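Local coordinates for protein putative amidohydrolase (Unidentified, PDB 3FEQ) that probably acts as a zinc-dependent prolidase of the amidohydrolase superfamily, splitting dipeptides that end in proline, at residues A73-N78 against G162-V167; K261-H264 against F269-P272; V275-L280 against A295-V300; E306-Y311 against A340-N345. One frame throughout, in Å; residues are numbered along the deposited sequence.

Contact 1: residues A73-N78 against G162-V167; sequences ANLGVN and GAIARV
The amide of Asn78 is the flat group of this contact, and it meets Gly162 at its edge and not over a face. Its ND2 gives a hydrogen bond to Gly162 O at 2.9 Å, with an N-H...O angle of 152°. Gly162 O lies only 7° out of the amide plane, and the N-H arrives in the carbonyl plane, on a lone pair of the glycine oxygen. Two further bonds hold the same amide: ND2 also donates to Leu69 O, while OD1 accepts from Asn72 N. With both polar atoms paired in this way, the rotation of the buried amide is fixed. Its CG stands anti to the backbone N (chi1 -156°), which turns ND2 across to Gly162.

One turn earlier, Leu75 reaches over with a single methyl, CD2 lying 3.8 Å from Ile164 CG1. The two side chains approach at a slant, and both are buried. Before this helix, Asn74 OD1 accepts from Val77 N at 3.3 Å, a donor standing well above the carbonyl plane of the asparagine amide. Ile164 is tied by its backbone to Ala135, and its side chain is about 6 Å from a zinc ion. The arrangement is an N-capped short helix after strand 56-66, which carries the zinc ligand His65 with His67 just beyond its end, docked on the 162-164 loop near the metal site of an amidohydrolase TIM barrel.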
loop_
_atom_site.group_PDB
_atom_site.type_symbol
_atom_site.label_atom_id
_atom_site.label_comp_id
_atom_site.label_asym_id
_atom_site.label_seq_id
_atom_site.Cartn_x
_atom_site.Cartn_y
_atom_site.Cartn_z
ATOM N N ALA C 73 18.793 -7.190 30.321
ATOM C CA ALA C 73 17.612 -7.545 31.110
ATOM C C ALA C 73 16.330 -6.810 30.718
ATOM O O ALA C 73 15.229 -7.252 31.034
ATOM C CB ALA C 73 17.900 -7.352 32.595
ATOM N N ASN C 74 16.473 -5.673 30.054
ATOM C CA ASN C 74 15.334 -4.998 29.450
ATOM C C ASN C 74 15.072 -5.563 28.045
ATOM O O ASN C 74 15.798 -5.259 27.090
ATOM C CB ASN C 74 15.603 -3.489 29.395
ATOM C CG ASN C 74 14.359 -2.674 29.099
ATOM O OD1 ASN C 74 13.478 -3.090 28.336
ATOM N ND2 ASN C 74 14.295 -1.487 29.681
ATOM N N LEU C 75 14.036 -6.386 27.919
ATOM C CA LEU C 75 13.749 -7.042 26.643
ATOM C C LEU C 75 13.219 -6.087 25.588
ATOM O O LEU C 75 13.327 -6.357 24.389
ATOM C CB LEU C 75 12.773 -8.206 26.819
ATOM C CG LEU C 75 13.255 -9.431 27.600
ATOM C CD1 LEU C 75 12.124 -10.445 27.738
ATOM C CD2 LEU C 75 14.482 -10.066 26.968
ATOM N N GLY C 76 12.611 -4.995 26.036
ATOM C CA GLY C 76 12.264 -3.900 25.139
ATOM C C GLY C 76 13.494 -3.351 24.445
ATOM O O GLY C 76 13.570 -3.347 23.223
ATOM N N VAL C 77 14.480 -2.935 25.235
ATOM C CA VAL C 77 15.696 -2.337 24.695
ATOM C C VAL C 77 16.606 -3.386 24.056
ATOM O O VAL C 77 17.399 -3.070 23.173
ATOM C CB VAL C 77 16.452 -1.491 25.764
ATOM C CG1 VAL C 77 17.546 -2.292 26.427
ATOM C CG2 VAL C 77 17.041 -0.237 25.139
ATOM N N ASN C 78 16.462 -4.639 24.477
ATOM C CA ASN C 78 17.121 -5.747 23.797
ATOM C C ASN C 78 16.673 -5.866 22.345
ATOM O O ASN C 78 17.495 -6.082 21.455
ATOM C CB ASN C 78 16.871 -7.070 24.522
ATOM C CG ASN C 78 17.943 -8.092 24.240
ATOM O OD1 ASN C 78 18.957 -8.153 24.935
ATOM N ND2 ASN C 78 17.743 -8.884 23.200
ATOM N N GLY C 162 17.377 -9.142 17.681
ATOM C CA GLY C 162 17.400 -9.107 19.144
ATOM C C GLY C 162 16.017 -9.158 19.768
ATOM O O GLY C 162 15.873 -9.031 20.981
ATOM N N ALA C 163 14.994 -9.331 18.937
ATOM C CA ALA C 163 13.629 -9.428 19.423
ATOM C C ALA C 163 13.291 -10.845 19.895
ATOM O O ALA C 163 13.492 -11.808 19.174
ATOM C CB ALA C 163 12.664 -8.969 18.354
ATOM N N ILE C 164 12.794 -10.961 21.118
ATOM C CA ILE C 164 12.329 -12.243 21.655
ATOM C C ILE C 164 11.046 -12.745 20.966
ATOM O O ILE C 164 10.926 -13.916 20.631
ATOM C CB ILE C 164 12.133 -12.139 23.193
ATOM C CG1 ILE C 164 13.483 -11.932 23.867
ATOM C CG2 ILE C 164 11.464 -13.362 23.772
ATOM C CD1 ILE C 164 14.567 -12.870 23.378
ATOM N N ALA C 165 10.112 -11.840 20.711
ATOM C CA ALA C 165 8.806 -12.228 20.205
ATOM C C ALA C 165 8.407 -11.497 18.936
ATOM O O ALA C 165 9.091 -10.581 18.498
ATOM C CB ALA C 165 7.745 -12.027 21.284
ATOM N N ARG C 166 7.298 -11.933 18.348
ATOM C CA ARG C 166 6.530 -11.155 17.377
ATOM C C ARG C 166 5.047 -11.052 17.794
ATOM O O ARG C 166 4.494 -11.950 18.431
ATOM C CB ARG C 166 6.625 -11.810 15.995
ATOM C CG ARG C 166 6.292 -13.307 15.989
ATOM C CD ARG C 166 6.526 -13.943 14.622
ATOM N NE ARG C 166 5.743 -13.294 13.574
ATOM C CZ ARG C 166 5.607 -13.771 12.339
ATOM N NH1 ARG C 166 6.199 -14.905 11.981
ATOM N NH2 ARG C 166 4.863 -13.121 11.463
ATOM N N VAL C 167 4.403 -9.958 17.423
ATOM C CA VAL C 167 2.991 -9.815 17.681
ATOM C C VAL C 167 2.171 -10.286 16.485
ATOM O O VAL C 167 2.317 -9.788 15.373
ATOM C CB VAL C 167 2.630 -8.365 18.016
ATOM C CG1 VAL C 167 1.174 -8.291 18.472
ATOM C CG2 VAL C 167 3.563 -7.828 19.109
#

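Contact 2: residues K261-H264 against F269-P272; sequences KLMH and FVVP
Met263 leaves helix 257-266 pointing toward Val270 of the neighbouring strand, with 7.3 Å separating the CA atoms of Met263 and Phe269. Its CB stands back, 5.5 Å from Val270 CG2, and CG is still 5.0 Å from that methyl. The chain is extended at the next bond (chi2 177°), and this carries SD forward to make the touch: Met263 SD lies 3.7 Å from Val270 CG2. The same sulfur is 4.2 Å from Phe269 O, a looser approach to the backbone of the strand. At SD the chain bends (chi3 -50°), so that CE does not continue into the strand and instead lies 4.5 Å from Val270 CG2, in packing contact with the ring of Tyr311 from helix 302-314.

The methionine and valine side chains cross at about a right angle, and their packing is apolar. Val270 is held by backbone bonds with Lys317 and Gly319, whereas Phe269 bonds with Arg247 and Ile249. The CB of Phe269 points away from Met263, and its ring packs on Glu358 and Ile359 of helix 354-359. Ile238 and Val242 of helix 235-243 also touch the Met263 side chain. This is the packing of a beta-alpha-beta crossover in a TIM barrel: helix 257-266 lies against strand 269-271 after linking it to its parallel neighbour 248-254, which bears the zinc ligand His251.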
loop_
_atom_site.group_PDB
_atom_site.type_symbol
_atom_site.label_atom_id
_atom_site.label_comp_id
_atom_site.label_asym_id
_atom_site.label_seq_id
_atom_site.Cartn_x
_atom_site.Cartn_y
_atom_site.Cartn_z
ATOM N N LYS C 261 -3.055 -32.151 37.718
ATOM C CA LYS C 261 -3.666 -33.441 37.440
ATOM C C LYS C 261 -4.031 -33.528 35.961
ATOM O O LYS C 261 -3.752 -34.530 35.311
ATOM C CB LYS C 261 -4.914 -33.620 38.310
ATOM C CG LYS C 261 -5.094 -34.986 39.010
ATOM C CD LYS C 261 -6.561 -35.177 39.478
ATOM C CE LYS C 261 -6.744 -35.916 40.805
ATOM N NZ LYS C 261 -7.242 -37.308 40.637
ATOM N N LEU C 262 -4.594 -32.446 35.424
ATOM C CA LEU C 262 -4.924 -32.359 33.994
ATOM C C LEU C 262 -3.694 -32.455 33.105
ATOM O O LEU C 262 -3.736 -33.070 32.045
ATOM C CB LEU C 262 -5.654 -31.057 33.695
ATOM C CG LEU C 262 -6.220 -30.878 32.290
ATOM C CD1 LEU C 262 -7.368 -31.848 32.053
ATOM C CD2 LEU C 262 -6.691 -29.450 32.140
ATOM N N MET C 263 -2.604 -31.841 33.547
ATOM C CA MET C 263 -1.330 -31.924 32.855
ATOM C C MET C 263 -0.789 -33.346 32.796
ATOM O O MET C 263 -0.363 -33.808 31.737
ATOM C CB MET C 263 -0.309 -30.999 33.515
ATOM C CG MET C 263 0.137 -29.864 32.622
ATOM S SD MET C 263 1.266 -28.723 33.424
ATOM C CE MET C 263 0.336 -28.417 34.911
ATOM N N HIS C 264 -0.809 -34.043 33.930
ATOM C CA HIS C 264 -0.351 -35.433 33.984
ATOM C C HIS C 264 -1.174 -36.317 33.059
ATOM O O HIS C 264 -0.642 -37.178 32.374
ATOM C CB HIS C 264 -0.419 -35.966 35.410
ATOM C CG HIS C 264 -0.313 -37.456 35.502
ATOM N ND1 HIS C 264 0.840 -38.140 35.178
ATOM C CD2 HIS C 264 -1.220 -38.394 35.862
ATOM C CE1 HIS C 264 0.643 -39.435 35.357
ATOM N NE2 HIS C 264 -0.599 -39.614 35.771
ATOM N N PHE C 269 4.408 -31.684 29.786
ATOM C CA PHE C 269 5.560 -31.430 30.636
ATOM C C PHE C 269 5.482 -30.040 31.270
ATOM O O PHE C 269 4.643 -29.227 30.896
ATOM C CB PHE C 269 6.844 -31.559 29.814
ATOM C CG PHE C 269 7.005 -32.894 29.135
ATOM C CD1 PHE C 269 7.975 -33.787 29.557
ATOM C CD2 PHE C 269 6.184 -33.257 28.066
ATOM C CE1 PHE C 269 8.100 -35.023 28.949
ATOM C CE2 PHE C 269 6.316 -34.500 27.448
ATOM C CZ PHE C 269 7.268 -35.379 27.890
ATOM N N VAL C 270 6.345 -29.779 32.250
ATOM C CA VAL C 270 6.539 -28.426 32.800
ATOM C C VAL C 270 8.019 -28.085 32.820
ATOM O O VAL C 270 8.855 -28.959 33.017
ATOM C CB VAL C 270 6.060 -28.315 34.259
ATOM C CG1 VAL C 270 5.895 -26.862 34.659
ATOM C CG2 VAL C 270 4.768 -29.034 34.442
ATOM N N VAL C 271 8.353 -26.820 32.614
ATOM C CA VAL C 271 9.740 -26.387 32.751
ATOM C C VAL C 271 9.739 -25.183 33.662
ATOM O O VAL C 271 9.475 -24.074 33.221
ATOM C CB VAL C 271 10.392 -26.030 31.386
ATOM C CG1 VAL C 271 11.822 -25.715 31.570
ATOM C CG2 VAL C 271 10.282 -27.175 30.416
ATOM N N PRO C 272 9.883 -25.417 34.969
ATOM C CA PRO C 272 10.016 -24.312 35.920
ATOM C C PRO C 272 11.318 -23.580 35.676
ATOM O O PRO C 272 12.258 -24.167 35.155
ATOM C CB PRO C 272 10.066 -25.025 37.266
ATOM C CG PRO C 272 9.363 -26.350 37.024
ATOM C CD PRO C 272 9.796 -26.726 35.643
#

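Contact 3: residues V275-L280 against A295-V300; sequences VTYDAL and AKVASV
Leu280, whose CB packs on Val297, gives its backbone N to Thr276 O at 2.8 Å, a helical bond within 274-282. This helix follows strand 269-271 in the amidohydrolase TIM barrel and packs on the short helix 297-300, whose helical bonding is loose, near the metal site. Across the contact the meeting is apolar. Val297 is the centre of it: its CG2 lies 3.8 Å from Leu280 CB and also 3.9 Å from Tyr277 CD1.

The tyrosine ring takes that methyl at its edge, near its plane. Val300 comes in at a slant, with CG2 4.0 Å from Tyr277 CD1 and 4.1 Å from Tyr277 CE1, so both valine methyls meet the same ring atom, CD1. Beyond the contact, Tyr277 OH is hydrogen-bonded to Tyr233 OH, and the side chain, about 7 Å from a zinc ion, touches the metal ligand His251. Thr276 OG1 bonds to the backbone O of another ligand, Asp323, which places this helix in the second shell of the site. One face of the ring is occupied by its own neighbour: Thr276 CG2 sits 3.7 Å from the ring plane of Tyr277, central on that face.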
loop_
_atom_site.group_PDB
_atom_site.type_symbol
_atom_site.label_atom_id
_atom_site.label_comp_id
_atom_site.label_asym_id
_atom_site.label_seq_id
_atom_site.Cartn_x
_atom_site.Cartn_y
_atom_site.Cartn_z
ATOM N N VAL C 275 15.293 -20.137 39.143
ATOM C CA VAL C 275 16.488 -19.335 39.335
ATOM C C VAL C 275 16.320 -17.880 38.900
ATOM O O VAL C 275 16.813 -16.984 39.575
ATOM C CB VAL C 275 17.731 -19.982 38.688
ATOM C CG1 VAL C 275 17.639 -19.973 37.170
ATOM C CG2 VAL C 275 19.003 -19.310 39.161
ATOM N N THR C 276 15.557 -17.636 37.835
ATOM C CA THR C 276 15.459 -16.292 37.276
ATOM C C THR C 276 14.799 -15.315 38.235
ATOM O O THR C 276 15.126 -14.127 38.246
ATOM C CB THR C 276 14.766 -16.246 35.876
ATOM O OG1 THR C 276 14.878 -14.920 35.339
ATOM C CG2 THR C 276 13.285 -16.631 35.942
ATOM N N TYR C 277 13.894 -15.829 39.061
ATOM C CA TYR C 277 13.156 -14.985 39.987
ATOM C C TYR C 277 14.002 -14.603 41.202
ATOM O O TYR C 277 13.852 -13.512 41.745
ATOM C CB TYR C 277 11.855 -15.665 40.403
ATOM C CG TYR C 277 11.031 -16.137 39.224
ATOM C CD1 TYR C 277 10.342 -15.229 38.418
ATOM C CD2 TYR C 277 10.957 -17.485 38.902
ATOM C CE1 TYR C 277 9.596 -15.657 37.325
ATOM C CE2 TYR C 277 10.212 -17.920 37.813
ATOM C CZ TYR C 277 9.535 -17.003 37.032
ATOM O OH TYR C 277 8.800 -17.441 35.961
ATOM N N ASP C 278 14.915 -15.487 41.595
ATOM C CA ASP C 278 15.890 -15.163 42.627
ATOM C C ASP C 278 16.821 -14.061 42.138
ATOM O O ASP C 278 17.104 -13.102 42.859
ATOM C CB ASP C 278 16.689 -16.405 43.020
ATOM C CG ASP C 278 15.848 -17.426 43.771
ATOM O OD1 ASP C 278 16.410 -18.443 44.241
ATOM O OD2 ASP C 278 14.622 -17.213 43.900
ATOM N N ALA C 279 17.257 -14.192 40.890
ATOM C CA ALA C 279 18.155 -13.232 40.277
ATOM C C ALA C 279 17.471 -11.887 40.093
ATOM O O ALA C 279 18.066 -10.846 40.345
ATOM C CB ALA C 279 18.653 -13.761 38.949
ATOM N N LEU C 280 16.215 -11.910 39.662
ATOM C CA LEU C 280 15.464 -10.675 39.479
ATOM C C LEU C 280 15.038 -10.077 40.823
ATOM O O LEU C 280 14.733 -8.882 40.910
ATOM C CB LEU C 280 14.263 -10.878 38.539
ATOM C CG LEU C 280 14.549 -11.107 37.045
ATOM C CD1 LEU C 280 13.320 -11.617 36.299
ATOM C CD2 LEU C 280 15.096 -9.863 36.367
ATOM N N ALA C 295 8.073 -5.069 40.285
ATOM C CA ALA C 295 6.913 -5.139 41.173
ATOM C C ALA C 295 6.209 -6.491 41.042
ATOM O O ALA C 295 5.736 -7.051 42.037
ATOM C CB ALA C 295 5.948 -4.006 40.886
ATOM N N LYS C 296 6.191 -7.021 39.817
ATOM C CA LYS C 296 5.512 -8.280 39.494
ATOM C C LYS C 296 6.298 -9.528 39.897
ATOM O O LYS C 296 5.721 -10.606 40.040
ATOM C CB LYS C 296 5.178 -8.345 37.999
ATOM C CG LYS C 296 3.761 -7.903 37.662
ATOM C CD LYS C 296 3.507 -7.911 36.164
ATOM C CE LYS C 296 4.450 -6.966 35.431
ATOM N NZ LYS C 296 3.924 -6.597 34.088
ATOM N N VAL C 297 7.608 -9.381 40.083
ATOM C CA VAL C 297 8.471 -10.525 40.388
ATOM C C VAL C 297 8.322 -11.033 41.834
ATOM O O VAL C 297 8.625 -12.192 42.118
ATOM C CB VAL C 297 9.964 -10.245 40.012
ATOM C CG1 VAL C 297 10.697 -9.523 41.133
ATOM C CG2 VAL C 297 10.686 -11.537 39.637
ATOM N N ALA C 298 7.810 -10.178 42.721
ATOM C CA ALA C 298 7.662 -10.507 44.143
ATOM C C ALA C 298 6.767 -11.731 44.371
ATOM O O ALA C 298 7.066 -12.589 45.209
ATOM C CB ALA C 298 7.131 -9.294 44.919
ATOM N N SER C 299 5.710 -11.835 43.571
ATOM C CA SER C 299 4.637 -12.792 43.820
ATOM C C SER C 299 4.936 -14.205 43.322
ATOM O O SER C 299 4.547 -15.183 43.955
ATOM C CB SER C 299 3.323 -12.290 43.210
ATOM O OG SER C 299 3.397 -12.224 41.796
ATOM N N VAL C 300 5.600 -14.310 42.177
ATOM C CA VAL C 300 5.726 -15.594 41.488
ATOM C C VAL C 300 6.748 -16.530 42.112
ATOM O O VAL C 300 6.630 -17.748 41.989
ATOM C CB VAL C 300 6.039 -15.434 39.986
ATOM C CG1 VAL C 300 4.788 -15.597 39.176
ATOM C CG2 VAL C 300 6.687 -14.091 39.702
#

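Contact 4: residues E306-Y311 against A340-N345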
loop_
_atom_site.group_PDB
_atom_site.type_symbol
_atom_site.label_atom_id
_atom_site.label_comp_id
_atom_site.label_asym_id
_atom_site.label_seq_id
_atom_site.Cartn_x
_atom_site.Cartn_y
_atom_site.Cartn_z
ATOM N N GLU C 306 7.076 -24.137 46.088
ATOM C CA GLU C 306 5.878 -24.909 46.406
ATOM C C GLU C 306 5.347 -25.722 45.221
ATOM O O GLU C 306 4.958 -26.881 45.380
ATOM C CB GLU C 306 4.789 -23.967 46.933
ATOM C CG GLU C 306 3.722 -24.634 47.784
ATOM C CD GLU C 306 2.557 -23.708 48.112
ATOM O OE1 GLU C 306 1.401 -24.114 47.878
ATOM O OE2 GLU C 306 2.787 -22.585 48.608
ATOM N N SER C 307 5.357 -25.117 44.036
ATOM C CA SER C 307 4.723 -25.701 42.851
ATOM C C SER C 307 5.418 -26.989 42.444
ATOM O O SER C 307 4.786 -27.928 41.961
ATOM C CB SER C 307 4.780 -24.711 41.686
ATOM O OG SER C 307 6.123 -24.429 41.332
ATOM N N LEU C 308 6.732 -27.009 42.640
ATOM C CA LEU C 308 7.552 -28.180 42.390
ATOM C C LEU C 308 6.929 -29.414 43.021
ATOM O O LEU C 308 6.765 -30.445 42.365
ATOM C CB LEU C 308 8.955 -27.949 42.943
ATOM C CG LEU C 308 10.044 -27.577 41.934
ATOM C CD1 LEU C 308 9.577 -26.623 40.831
ATOM C CD2 LEU C 308 11.257 -27.019 42.661
ATOM N N GLU C 309 6.533 -29.278 44.284
ATOM C CA GLU C 309 5.933 -30.377 45.020
ATOM C C GLU C 309 4.617 -30.811 44.418
ATOM O O GLU C 309 4.364 -32.007 44.278
ATOM C CB GLU C 309 5.732 -30.003 46.477
ATOM C CG GLU C 309 6.963 -30.242 47.320
ATOM C CD GLU C 309 6.961 -29.424 48.590
ATOM O OE1 GLU C 309 5.898 -29.340 49.243
ATOM O OE2 GLU C 309 8.024 -28.869 48.937
ATOM N N ILE C 310 3.795 -29.838 44.046
ATOM C CA ILE C 310 2.532 -30.111 43.378
ATOM C C ILE C 310 2.741 -30.923 42.109
ATOM O O ILE C 310 2.074 -31.942 41.901
ATOM C CB ILE C 310 1.811 -28.818 43.023
ATOM C CG1 ILE C 310 1.793 -27.880 44.241
ATOM C CG2 ILE C 310 0.429 -29.129 42.450
ATOM C CD1 ILE C 310 0.928 -26.666 44.077
ATOM N N TYR C 311 3.702 -30.490 41.292
ATOM C CA TYR C 311 4.047 -31.192 40.061
ATOM C C TYR C 311 4.520 -32.630 40.296
ATOM O O TYR C 311 4.134 -33.545 39.559
ATOM C CB TYR C 311 5.104 -30.412 39.281
ATOM C CG TYR C 311 4.577 -29.157 38.627
ATOM C CD1 TYR C 311 3.400 -29.177 37.883
ATOM C CD2 TYR C 311 5.268 -27.957 38.728
ATOM C CE1 TYR C 311 2.916 -28.023 37.286
ATOM C CE2 TYR C 311 4.789 -26.801 38.137
ATOM C CZ TYR C 311 3.619 -26.843 37.415
ATOM O OH TYR C 311 3.136 -25.695 36.842
ATOM N N ALA C 340 17.213 -29.405 43.722
ATOM C CA ALA C 340 17.688 -30.462 44.592
ATOM C C ALA C 340 17.139 -30.279 46.001
ATOM O O ALA C 340 16.834 -31.249 46.681
ATOM C CB ALA C 340 19.191 -30.487 44.613
ATOM N N GLU C 341 16.968 -29.034 46.419
ATOM C CA GLU C 341 16.573 -28.748 47.783
ATOM C C GLU C 341 15.132 -29.133 48.041
ATOM O O GLU C 341 14.699 -29.194 49.183
ATOM C CB GLU C 341 16.762 -27.270 48.103
ATOM C CG GLU C 341 18.187 -26.876 48.432
ATOM C CD GLU C 341 18.370 -25.371 48.471
ATOM O OE1 GLU C 341 17.358 -24.646 48.594
ATOM O OE2 GLU C 341 19.526 -24.909 48.379
ATOM N N VAL C 342 14.371 -29.358 46.988
ATOM C CA VAL C 342 12.970 -29.674 47.184
ATOM C C VAL C 342 12.727 -31.117 46.833
ATOM O O VAL C 342 12.197 -31.861 47.646
ATOM C CB VAL C 342 12.051 -28.772 46.366
ATOM C CG1 VAL C 342 10.612 -29.206 46.518
ATOM C CG2 VAL C 342 12.226 -27.329 46.794
ATOM N N LEU C 343 13.129 -31.510 45.626
ATOM C CA LEU C 343 13.081 -32.907 45.202
ATOM C C LEU C 343 14.505 -33.425 45.333
ATOM O O LEU C 343 15.419 -32.636 45.466
ATOM C CB LEU C 343 12.590 -32.998 43.757
ATOM C CG LEU C 343 11.590 -31.918 43.309
ATOM C CD1 LEU C 343 11.648 -31.706 41.809
ATOM C CD2 LEU C 343 10.147 -32.201 43.738
ATOM N N GLY C 344 14.718 -34.732 45.324
ATOM C CA GLY C 344 16.087 -35.237 45.477
ATOM C C GLY C 344 17.018 -34.653 44.427
ATOM O O GLY C 344 16.554 -34.197 43.379
ATOM N N ASN C 345 18.328 -34.672 44.670
ATOM C CA ASN C 345 19.238 -34.318 43.591
ATOM C C ASN C 345 19.409 -35.350 42.469
ATOM O O ASN C 345 20.002 -35.043 41.436
ATOM C CB ASN C 345 20.566 -33.698 44.058
ATOM C CG ASN C 345 21.162 -34.387 45.252
ATOM O OD1 ASN C 345 20.583 -35.321 45.802
ATOM N ND2 ASN C 345 22.333 -33.916 45.675
#
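Leu308 and Val342 lose the greatest area in this contact, with Leu343 next, and their apolar branches hold it together. Leu308 belongs to helix 302-314, one of the outer helices of the TIM barrel, and the two partners sit in the loop between helices 335-340 and 345-351. In both Leu308 and Val342 the CB points toward the other segment, and the side chains meet at a slant. Leu308 CB is 4.1 Å from Val342 CG1, while further out Leu308 CD2 lies 4.2 Å from Val342 CB, so the leucine crosses the valine with both its CB and its CD2 close to it.

Leu343 works from the next position. Its CB does not aim at the helix, yet its two methyls swing back to it, placing CD1 at 4.4 Å from Leu308 CG and CD2 at 4.1 Å from Leu308 O. Leu308 is therefore touched on its side chain by two consecutive residues of the loop. Around this patch, Val342 also packs on Arg305 and Leu343 on Ala312, both of helix 302-314; a salt bridge of Glu341 with Arg305 adds a charged link between loop and helix.

On the solvent-exposed side, Glu309 lays its chain across Val342 at about a right angle. Val342 CG1, anti to the backbone N (chi1 176°), lies 3.9 Å from Glu309 CG, and Glu309 OE2 stands 3.6 Å from the same methyl.

The four contacts follow one another along the chain without nesting, all within the amidohydrolase TIM barrel. Contacts 1 and 3 border the zinc site; their centres are about 18 Å apart and their nearest atoms about 5 Å apart. Contact 2 joins a barrel strand to an outer helix, and contact 4 lies among the outer helices and loops; their centres are about 13 Å apart, and these do touch: Tyr311 CE1 lies 3.5 Å from Val270 CG2, and Pro272 CG is 3.8 Å from Leu308 CD1. Strand 269-271 of contact 2 runs on into helix 274-282 of contact 3, and helix 297-300 precedes helix 302-314 of contact 4. Consecutive chain elements thus connect the helical shell to the metal site.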